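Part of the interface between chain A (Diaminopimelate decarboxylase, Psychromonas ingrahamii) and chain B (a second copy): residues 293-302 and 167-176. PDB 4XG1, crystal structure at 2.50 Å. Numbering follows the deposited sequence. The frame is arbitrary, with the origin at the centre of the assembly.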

# COMPACT_ATOMS: atom_id res chain seq x y z
N LEU A 293 -15.04 -15.17 -13.85
CA LEU A 293 -16.32 -14.86 -13.25
C LEU A 293 -16.66 -16.01 -12.31
O LEU A 293 -16.61 -17.15 -12.70
CB LEU A 293 -17.40 -14.71 -14.28
CG LEU A 293 -17.16 -13.61 -15.30
CD1 LEU A 293 -18.26 -13.65 -16.36
CD2 LEU A 293 -17.09 -12.22 -14.67
N LYS A 294 -16.95 -15.68 -11.07
CA LYS A 294 -17.41 -16.64 -10.13
C LYS A 294 -18.85 -16.31 -9.83
O LYS A 294 -19.15 -15.25 -9.27
CB LYS A 294 -16.61 -16.54 -8.84
CG LYS A 294 -15.27 -17.18 -8.94
CD LYS A 294 -14.54 -17.07 -7.60
CE LYS A 294 -15.18 -17.91 -6.54
NZ LYS A 294 -14.16 -18.27 -5.52
N LEU A 295 -19.73 -17.26 -10.14
CA LEU A 295 -21.18 -17.08 -10.00
C LEU A 295 -21.69 -17.91 -8.86
O LEU A 295 -21.27 -19.05 -8.66
CB LEU A 295 -21.89 -17.44 -11.29
CG LEU A 295 -21.27 -16.67 -12.47
CD1 LEU A 295 -21.85 -17.13 -13.81
CD2 LEU A 295 -21.44 -15.17 -12.31
N ASN A 296 -22.54 -17.28 -8.06
CA ASN A 296 -23.18 -17.88 -6.91
C ASN A 296 -24.61 -17.29 -6.86
O ASN A 296 -24.85 -16.17 -7.30
CB ASN A 296 -22.38 -17.54 -5.66
CG ASN A 296 -23.04 -18.02 -4.39
OD1 ASN A 296 -24.25 -17.89 -4.23
ND2 ASN A 296 -22.25 -18.52 -3.46
N ASP A 297 -25.58 -18.05 -6.34
CA ASP A 297 -26.92 -17.48 -6.08
C ASP A 297 -26.77 -16.21 -5.18
O ASP A 297 -27.37 -15.18 -5.46
CB ASP A 297 -27.88 -18.55 -5.49
CG ASP A 297 -28.29 -19.61 -6.53
N TYR A 298 -25.87 -16.28 -4.19
CA TYR A 298 -25.67 -15.23 -3.18
C TYR A 298 -24.86 -13.94 -3.56
O TYR A 298 -25.14 -12.83 -3.11
CB TYR A 298 -25.04 -15.86 -1.93
CG TYR A 298 -24.98 -14.84 -0.84
CD1 TYR A 298 -26.16 -14.45 -0.20
CD2 TYR A 298 -23.81 -14.17 -0.54
CE1 TYR A 298 -26.16 -13.47 0.77
CE2 TYR A 298 -23.80 -13.18 0.43
CZ TYR A 298 -24.98 -12.83 1.08
OH TYR A 298 -25.02 -11.86 2.04
N LYS A 299 -23.79 -14.12 -4.32
CA LYS A 299 -22.94 -13.00 -4.75
C LYS A 299 -22.10 -13.38 -5.98
O LYS A 299 -21.64 -14.50 -6.09
CB LYS A 299 -22.04 -12.63 -3.59
CG LYS A 299 -21.40 -11.29 -3.66
CD LYS A 299 -21.07 -10.87 -2.25
CE LYS A 299 -20.32 -9.57 -2.30
NZ LYS A 299 -20.67 -8.71 -1.14
N ASN A 300 -21.89 -12.45 -6.89
CA ASN A 300 -21.03 -12.67 -8.04
C ASN A 300 -19.75 -11.86 -8.04
O ASN A 300 -19.74 -10.69 -7.63
CB ASN A 300 -21.78 -12.30 -9.30
CG ASN A 300 -23.06 -13.10 -9.45
OD1 ASN A 300 -23.04 -14.34 -9.30
ND2 ASN A 300 -24.14 -12.43 -9.77
N PHE A 301 -18.67 -12.47 -8.54
CA PHE A 301 -17.38 -11.80 -8.61
C PHE A 301 -16.82 -11.76 -9.99
O PHE A 301 -16.67 -12.79 -10.62
CB PHE A 301 -16.40 -12.51 -7.72
CG PHE A 301 -16.70 -12.35 -6.28
CD1 PHE A 301 -16.43 -11.13 -5.64
CD2 PHE A 301 -17.34 -13.35 -5.58
CE1 PHE A 301 -16.78 -10.94 -4.31
CE2 PHE A 301 -17.70 -13.16 -4.25
CZ PHE A 301 -17.42 -11.98 -3.61
N ALA A 302 -16.47 -10.56 -10.45
CA ALA A 302 -15.54 -10.43 -11.53
C ALA A 302 -14.15 -10.28 -10.95
O ALA A 302 -13.83 -9.33 -10.28
CB ALA A 302 -15.88 -9.24 -12.38
N LEU B 167 -16.39 -16.24 4.95
CA LEU B 167 -16.41 -17.35 4.01
C LEU B 167 -17.51 -17.18 2.97
O LEU B 167 -17.25 -17.24 1.76
CB LEU B 167 -16.61 -18.68 4.77
CG LEU B 167 -15.33 -19.21 5.48
CD1 LEU B 167 -15.68 -20.46 6.26
CD2 LEU B 167 -14.14 -19.45 4.55
N LYS B 168 -18.73 -16.93 3.44
CA LYS B 168 -19.86 -16.71 2.50
C LYS B 168 -19.79 -15.48 1.61
O LYS B 168 -20.05 -15.60 0.44
CB LYS B 168 -21.20 -16.68 3.23
CG LYS B 168 -21.85 -18.06 3.34
CD LYS B 168 -21.35 -18.87 4.53
CE LYS B 168 -22.53 -19.44 5.34
NZ LYS B 168 -23.34 -20.40 4.54
N GLU B 169 -19.45 -14.31 2.16
CA GLU B 169 -19.43 -13.04 1.40
C GLU B 169 -18.25 -12.76 0.48
O GLU B 169 -18.20 -11.68 -0.13
CB GLU B 169 -19.47 -11.81 2.35
CG GLU B 169 -20.56 -11.79 3.40
CD GLU B 169 -21.99 -11.69 2.85
OE1 GLU B 169 -22.25 -10.84 1.97
OE2 GLU B 169 -22.87 -12.46 3.33
N ASN B 170 -17.25 -13.61 0.40
CA ASN B 170 -16.01 -13.11 -0.12
C ASN B 170 -15.57 -13.87 -1.35
O ASN B 170 -16.07 -14.95 -1.64
CB ASN B 170 -14.98 -13.09 1.00
CG ASN B 170 -14.39 -14.47 1.30
OD1 ASN B 170 -14.45 -15.43 0.50
ND2 ASN B 170 -13.86 -14.61 2.52
N LYS B 171 -14.66 -13.28 -2.08
CA LYS B 171 -14.21 -13.81 -3.34
C LYS B 171 -13.52 -15.20 -3.34
O LYS B 171 -13.37 -15.80 -4.39
CB LYS B 171 -13.28 -12.78 -4.02
CG LYS B 171 -11.93 -12.57 -3.37
CD LYS B 171 -11.15 -11.50 -4.10
CE LYS B 171 -9.85 -11.15 -3.39
NZ LYS B 171 -9.06 -10.15 -4.14
N PHE B 172 -13.13 -15.70 -2.18
CA PHE B 172 -12.33 -16.93 -2.08
C PHE B 172 -13.13 -18.24 -2.05
O PHE B 172 -14.17 -18.36 -1.43
CB PHE B 172 -11.43 -16.88 -0.83
CG PHE B 172 -10.58 -15.67 -0.78
CD1 PHE B 172 -9.63 -15.44 -1.77
CD2 PHE B 172 -10.76 -14.71 0.20
CE1 PHE B 172 -8.86 -14.30 -1.75
CE2 PHE B 172 -10.00 -13.56 0.21
CZ PHE B 172 -9.05 -13.34 -0.79
N GLY B 173 -12.58 -19.23 -2.73
CA GLY B 173 -12.95 -20.62 -2.51
C GLY B 173 -14.19 -21.09 -3.17
O GLY B 173 -14.90 -20.33 -3.81
N ILE B 174 -14.43 -22.38 -3.04
CA ILE B 174 -15.65 -23.01 -3.51
C ILE B 174 -16.41 -23.44 -2.28
O ILE B 174 -15.86 -24.02 -1.33
CB ILE B 174 -15.33 -24.25 -4.33
CG1 ILE B 174 -14.41 -23.90 -5.51
CG2 ILE B 174 -16.62 -24.91 -4.81
CD1 ILE B 174 -15.04 -23.04 -6.57
N GLU B 175 -17.69 -23.12 -2.28
CA GLU B 175 -18.54 -23.50 -1.17
C GLU B 175 -18.67 -25.04 -1.12
O GLU B 175 -18.79 -25.71 -2.14
CB GLU B 175 -19.88 -22.74 -1.20
CG GLU B 175 -20.76 -23.06 -2.38
CD GLU B 175 -22.15 -22.49 -2.22
OE1 GLU B 175 -22.32 -21.53 -1.44
OE2 GLU B 175 -23.09 -23.01 -2.87
N ILE B 176 -18.59 -25.57 0.08
CA ILE B 176 -18.60 -27.02 0.31
C ILE B 176 -19.78 -27.74 -0.35
O ILE B 176 -19.65 -28.87 -0.78
CB ILE B 176 -18.55 -27.34 1.82
CG1 ILE B 176 -18.19 -28.82 2.04
CG2 ILE B 176 -19.87 -26.97 2.47
CD1 ILE B 176 -17.14 -29.04 3.12

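What do Lys B168 and Glu B169 offer to chain A? Lys B168 gives mainly its backbone: its side chain leads away from the contact, while its carbonyl O lies 4.1 Å from CD2 of Tyr A298. The carboxylate of Glu B169 does more. The CA-to-CB bond of this residue points sideways, yet the chain folds through two m rotamers and its end comes nearer to chain A, where it meets the tyrosine hydroxyl. Tyr A298 OH is 2.6 Å from Glu B169 OE2 and 3.0 Å from Glu B169 OE1. Both qualify as weak hydrogen bonds, but the hydroxyl has one proton to give, so the two oxygens are alternative acceptors and the geometry does not choose between them.

Does Glu B169 also pair with the nearby lysine? Not closely: Lys A299 NZ stands 4.1 Å from Glu B169 OE1, beyond the range of a salt bridge, although the opposite charges should still attract at that distance. The closest approach of these two residues is instead between the aliphatic part of the lysine and the backbone, with Lys A299 CD 3.7 Å from Glu B169 O. That same carbonyl O lies 3.6 Å from Phe A301 CZ, near the plane of the ring and at its edge, where the ring hydrogens give the slightly positive rim that an oxygen can face.

How does the loop of chain B pack on Phe A301? It runs its backbone over the aromatic ring. The CA-to-CB bond of Asn B170 points away from chain A, and its OD1 accepts a hydrogen bond from Phe B172 N at 3.0 Å, within the loop. Lys B171 CA lies 3.7 Å from the centroid of the Phe A301 ring and only 12° off the ring normal, a CH-pi contact over the face, and Lys B171 N is 3.4 Å from Phe A301 CZ on that face. The long side chain of Lys B171 leads away, and its NZ is hydrogen-bonded elsewhere in the structure. On the other side of the contact, Phe A301 is paired with Lys A294 by two backbone hydrogen bonds, Lys A294 N to Phe A301 O and Phe A301 N to Lys A294 O, each 2.9 Å, so the strands that carry these two side chains are tied together.

What holds the loop beyond the ring? The ammonium group of Lys A294 donates to two backbone carbonyls, with NZ 2.8 Å from Lys B171 O and 2.8 Å from Gly B173 O, and so links the carbonyls of the residues before and after Phe B172, whose CA-to-CB bond points away. Gly B173 has a positive phi of 82°, a conformation that favours glycine. Farther along, the CA-to-CB bond of Glu B175 points toward chain A, but its OE1 remains 3.6 Å from Asn A296 ND2, a polar approach without a hydrogen bond.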